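Local coordinates for amino acid ABC transporter, periplasmic amino acid-binding protein (Brucella ovis, PDB 4Z9N) that binds glutathione and probably delivers it, or related amino-acid compounds, to an ABC transporter as the periplasmic solute-binding component, at residues 141-146 and 180-185. Residues are numbered along the deposited sequence; the frame is centred on the assembly and turned at random.
With GSH (glutathione), chain U.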
ATOM      1  N   THR D 141       5.257  -3.911 -22.290  1.00 13.00           N
ATOM      2  CA  THR D 141       5.283  -2.968 -21.168  1.00 11.66           C
ATOM      3  C   THR D 141       3.986  -2.178 -21.015  1.00 11.98           C
ATOM      4  O   THR D 141       3.228  -1.998 -21.973  1.00 14.27           O
ATOM      5  CB  THR D 141       6.429  -1.936 -21.311  1.00 14.67           C
ATOM      6  OG1 THR D 141       6.225  -1.158 -22.505  1.00 14.09           O
ATOM      7  CG2 THR D 141       7.778  -2.629 -21.373  1.00 17.35           C
ATOM      8  N   THR D 142       3.740  -1.676 -19.810  1.00 12.62           N
ATOM      9  CA  THR D 142       2.692  -0.678 -19.609  1.00 14.60           C
ATOM     10  C   THR D 142       2.985   0.553 -20.478  1.00 16.73           C
ATOM     11  O   THR D 142       2.086   1.199 -21.016  1.00 14.28           O
ATOM     12  CB  THR D 142       2.611  -0.239 -18.148  1.00 15.20           C
ATOM     13  OG1 THR D 142       3.927   0.117 -17.710  1.00 13.48           O
ATOM     14  CG2 THR D 142       2.073  -1.353 -17.254  1.00 14.31           C
ATOM     15  N   THR D 143       4.273   0.863 -20.584  1.00 15.83           N
ATOM     16  CA  THR D 143       4.792   2.020 -21.301  1.00 14.48           C
ATOM     17  C   THR D 143       4.200   2.166 -22.691  1.00 14.28           C
ATOM     18  O   THR D 143       3.749   3.245 -23.079  1.00 13.45           O
ATOM     19  CB  THR D 143       6.319   1.907 -21.419  1.00 13.95           C
ATOM     20  OG1 THR D 143       6.833   1.480 -20.152  1.00 12.49           O
ATOM     21  CG2 THR D 143       6.953   3.249 -21.774  1.00 13.90           C
ATOM     22  N   GLU D 144       4.198   1.068 -23.440  1.00 14.38           N
ATOM     23  CA  GLU D 144       3.730   1.096 -24.819  1.00 15.29           C
ATOM     24  C   GLU D 144       2.240   1.465 -24.885  1.00 17.59           C
ATOM     25  O   GLU D 144       1.822   2.238 -25.745  1.00 17.32           O
ATOM     26  CB  GLU D 144       3.980  -0.264 -25.486  1.00 18.09           C
ATOM     27  CG  GLU D 144       3.486  -0.333 -26.917  1.00 27.42           C
ATOM     28  CD  GLU D 144       3.564  -1.735 -27.514  1.00 36.60           C
ATOM     29  OE1 GLU D 144       3.513  -2.729 -26.756  1.00 37.28           O
ATOM     30  OE2 GLU D 144       3.650  -1.838 -28.754  1.00 44.68           O
ATOM     31  N   LEU D 145       1.446   0.919 -23.961  1.00 13.35           N
ATOM     32  CA  LEU D 145       0.008   1.198 -23.955  1.00 13.09           C
ATOM     33  C   LEU D 145      -0.278   2.634 -23.523  1.00 16.31           C
ATOM     34  O   LEU D 145      -1.139   3.303 -24.100  1.00 13.95           O
ATOM     35  CB  LEU D 145      -0.728   0.217 -23.028  1.00 14.40           C
ATOM     36  CG  LEU D 145      -0.459  -1.272 -23.308  1.00 21.18           C
ATOM     37  CD1 LEU D 145      -1.194  -2.181 -22.322  1.00 20.25           C
ATOM     38  CD2 LEU D 145      -0.838  -1.618 -24.749  1.00 24.69           C
ATOM     39  N   ASN D 146       0.421   3.100 -22.488  1.00 11.47           N
ATOM     40  CA  ASN D 146       0.186   4.459 -21.990  1.00 13.51           C
ATOM     41  C   ASN D 146       0.539   5.503 -23.045  1.00 14.09           C
ATOM     42  O   ASN D 146      -0.125   6.539 -23.125  1.00 15.78           O
ATOM     43  CB  ASN D 146       0.998   4.766 -20.739  1.00 14.21           C
ATOM     44  CG  ASN D 146       0.630   3.893 -19.557  1.00 18.66           C
ATOM     45  OD1 ASN D 146      -0.512   3.476 -19.400  1.00 17.50           O
ATOM     46  ND2 ASN D 146       1.616   3.612 -18.712  1.00 18.81           N
ATOM     47  N   ALA D 180      12.835  10.417 -29.581  1.00 23.96           N
ATOM     48  CA  ALA D 180      12.601  10.414 -28.141  1.00 22.96           C
ATOM     49  C   ALA D 180      12.558   8.985 -27.615  1.00 23.01           C
ATOM     50  O   ALA D 180      12.431   8.024 -28.383  1.00 22.06           O
ATOM     51  CB  ALA D 180      11.307  11.147 -27.802  1.00 22.28           C
ATOM     52  N   TYR D 181      12.684   8.871 -26.300  1.00 21.95           N
ATOM     53  CA  TYR D 181      12.695   7.600 -25.589  1.00 21.47           C
ATOM     54  C   TYR D 181      11.596   7.685 -24.536  1.00 19.90           C
ATOM     55  O   TYR D 181      11.492   8.705 -23.843  1.00 19.41           O
ATOM     56  CB  TYR D 181      14.067   7.375 -24.934  1.00 22.84           C
ATOM     57  CG  TYR D 181      14.402   5.956 -24.508  1.00 20.93           C
ATOM     58  CD1 TYR D 181      13.671   5.309 -23.513  1.00 19.81           C
ATOM     59  CD2 TYR D 181      15.487   5.286 -25.068  1.00 25.50           C
ATOM     60  CE1 TYR D 181      14.000   4.005 -23.120  1.00 21.91           C
ATOM     61  CE2 TYR D 181      15.823   3.996 -24.682  1.00 21.80           C
ATOM     62  CZ  TYR D 181      15.079   3.363 -23.705  1.00 20.69           C
ATOM     63  OH  TYR D 181      15.420   2.078 -23.327  1.00 22.35           O
ATOM     64  N   THR D 182      10.773   6.650 -24.393  1.00 18.55           N
ATOM     65  CA  THR D 182       9.827   6.671 -23.291  1.00 17.51           C
ATOM     66  C   THR D 182       9.957   5.418 -22.430  1.00 23.16           C
ATOM     67  O   THR D 182      10.129   4.302 -22.940  1.00 17.05           O
ATOM     68  CB  THR D 182       8.344   6.828 -23.769  1.00 16.97           C
ATOM     69  OG1 THR D 182       7.496   7.021 -22.629  1.00 17.00           O
ATOM     70  CG2 THR D 182       7.849   5.591 -24.547  1.00 17.06           C
ATOM     71  N   THR D 183       9.917   5.635 -21.120  1.00 18.23           N
ATOM     72  CA  THR D 183       9.830   4.568 -20.127  1.00 16.81           C
ATOM     73  C   THR D 183       9.601   5.230 -18.767  1.00 16.03           C
ATOM     74  O   THR D 183       9.312   6.431 -18.700  1.00 16.00           O
ATOM     75  CB  THR D 183      11.103   3.657 -20.098  1.00 16.49           C
ATOM     76  OG1 THR D 183      10.922   2.626 -19.115  1.00 18.14           O
ATOM     77  CG2 THR D 183      12.351   4.440 -19.765  1.00 19.56           C
ATOM     78  N   ASP D 184       9.700   4.458 -17.688  1.00 16.40           N
ATOM     79  CA  ASP D 184       9.535   5.019 -16.342  1.00 16.76           C
ATOM     80  C   ASP D 184      10.599   6.059 -16.081  1.00 18.60           C
ATOM     81  O   ASP D 184      11.726   5.934 -16.573  1.00 17.77           O
ATOM     82  CB  ASP D 184       9.596   3.909 -15.304  1.00 15.41           C
ATOM     83  CG  ASP D 184       8.532   2.876 -15.537  1.00 14.76           C
ATOM     84  OD1 ASP D 184       7.405   3.297 -15.864  1.00 15.21           O
ATOM     85  OD2 ASP D 184       8.814   1.658 -15.432  1.00 15.28           O
ATOM     86  N   GLN D 185      10.259   7.093 -15.321  1.00 15.50           N
ATOM     87  CA  GLN D 185      11.191   8.199 -15.198  1.00 16.45           C
ATOM     88  C   GLN D 185      12.514   7.765 -14.561  1.00 18.87           C
ATOM     89  O   GLN D 185      13.595   8.175 -15.026  1.00 18.13           O
ATOM     90  CB  GLN D 185      10.564   9.335 -14.393  1.00 21.26           C
ATOM     91  CG  GLN D 185      11.485  10.500 -14.203  1.00 30.70           C
ATOM     92  CD  GLN D 185      10.909  11.511 -13.245  1.00 40.89           C
ATOM     93  OE1 GLN D 185       9.996  12.258 -13.590  1.00 48.25           O
ATOM     94  NE2 GLN D 185      11.397  11.496 -12.013  1.00 39.33           N
TER
HETATM   95  N1  GSH U 401       7.380  -0.540 -15.430  1.00 12.03           N
HETATM   96  CA1 GSH U 401       7.039  -0.854 -16.819  1.00 10.27           C
HETATM   97  C1  GSH U 401       6.310  -2.196 -16.846  1.00 12.10           C
HETATM   98  O11 GSH U 401       5.795  -2.592 -17.928  1.00 15.66           O
HETATM   99  O12 GSH U 401       6.230  -2.911 -15.808  1.00 11.89           O
HETATM  100  CB1 GSH U 401       8.287  -0.968 -17.709  1.00  9.38           C
HETATM  101  CG1 GSH U 401       9.195  -2.083 -17.154  1.00 10.87           C
HETATM  102  CD1 GSH U 401      10.296  -2.370 -18.170  1.00 16.59           C
HETATM  103  OE1 GSH U 401      10.471  -3.463 -18.614  1.00 17.25           O
HETATM  104  N2  GSH U 401      11.141  -1.274 -18.578  1.00 15.97           N
HETATM  105  CA2 GSH U 401      12.171  -1.546 -19.563  1.00 18.95           C
HETATM  106  C2  GSH U 401      13.208  -2.557 -19.054  1.00 16.60           C
HETATM  107  O2  GSH U 401      13.372  -2.816 -17.905  1.00 16.80           O
HETATM  108  CB2 GSH U 401      12.789  -0.237 -20.067  1.00 18.47           C
HETATM  109  SG2 GSH U 401      13.806   0.577 -18.804  1.00 23.59           S
HETATM  110  N3  GSH U 401      13.978  -3.252 -20.064  1.00 16.84           N
HETATM  111  CA3 GSH U 401      14.964  -4.221 -19.672  1.00 20.58           C
HETATM  112  C3  GSH U 401      14.707  -5.514 -20.446  1.00 19.23           C
HETATM  113  O31 GSH U 401      15.592  -6.409 -20.436  1.00 23.49           O
HETATM  114  O32 GSH U 401      13.618  -5.690 -21.074  1.00 19.53           O
HETATM  115  O   HOH W   1       6.137   3.305 -18.243  1.00 15.25           O
HETATM  116  O   HOH W   2       9.494   0.708 -20.564  1.00 15.81           O
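Thr143 packs against Thr182 and Thr183 in a small buried contact on the wall of the glutathione pocket. It joins the first turn of helix 142-153 to strand 180-182 and the corner the chain turns at Thr183. Thr143 does the touching with its methyl. Its chi1 of -44° sets OG1 beside the backbone N and leaves CG2 anti to it, which turns the methyl to strand 180-182 and the hydroxyl to the waters. CG2 meets Thr182 O at 3.5 Å and Thr183 CA at 3.6 Å. The methyl of Thr182 lies alongside, with CG2 to Thr143 CG2 at 3.7 Å. Thr182 OG1 is held elsewhere, by Gly113 O and Gln112 NE2 of the neighbouring antiparallel strand 101-117. No direct hydrogen bond crosses between the two segments. Two waters bridge them instead, and Thr143 OG1 binds both. One water also sits 2.7 Å from Asp184 OD1, to which it probably donates. The other joins Thr143 OG1 to Thr183 OG1. The methyl of Thr143 is thus spent on packing, while its hydroxyl holds two waters beside the ligand. Glutathione bridges the same gap. O11 of the alpha-carboxylate of its gamma-glutamyl residue accepts from Thr142 N at 2.9 Å, in a fairly straight bond of 162°, at the helix start, whose dipole would probably favour the negative charge. The alpha-amino N1 of the same residue donates to Asp184 OD2 at 2.6 Å. The carboxylate of Asp184 is therefore shared, one oxygen to the ligand and the other to water. Thr141 caps the helix: its OG1 accepts from Glu144 N at 3.2 Å. A helix N-terminus and an acidic side chain gripping the ligand's alpha-carboxylate and alpha-amino groups, with Arg73 and Arg95 among the other residues that hydrogen-bond to glutathione, are characteristic of the amino-acid site of family 3 periplasmic solute-binding proteins.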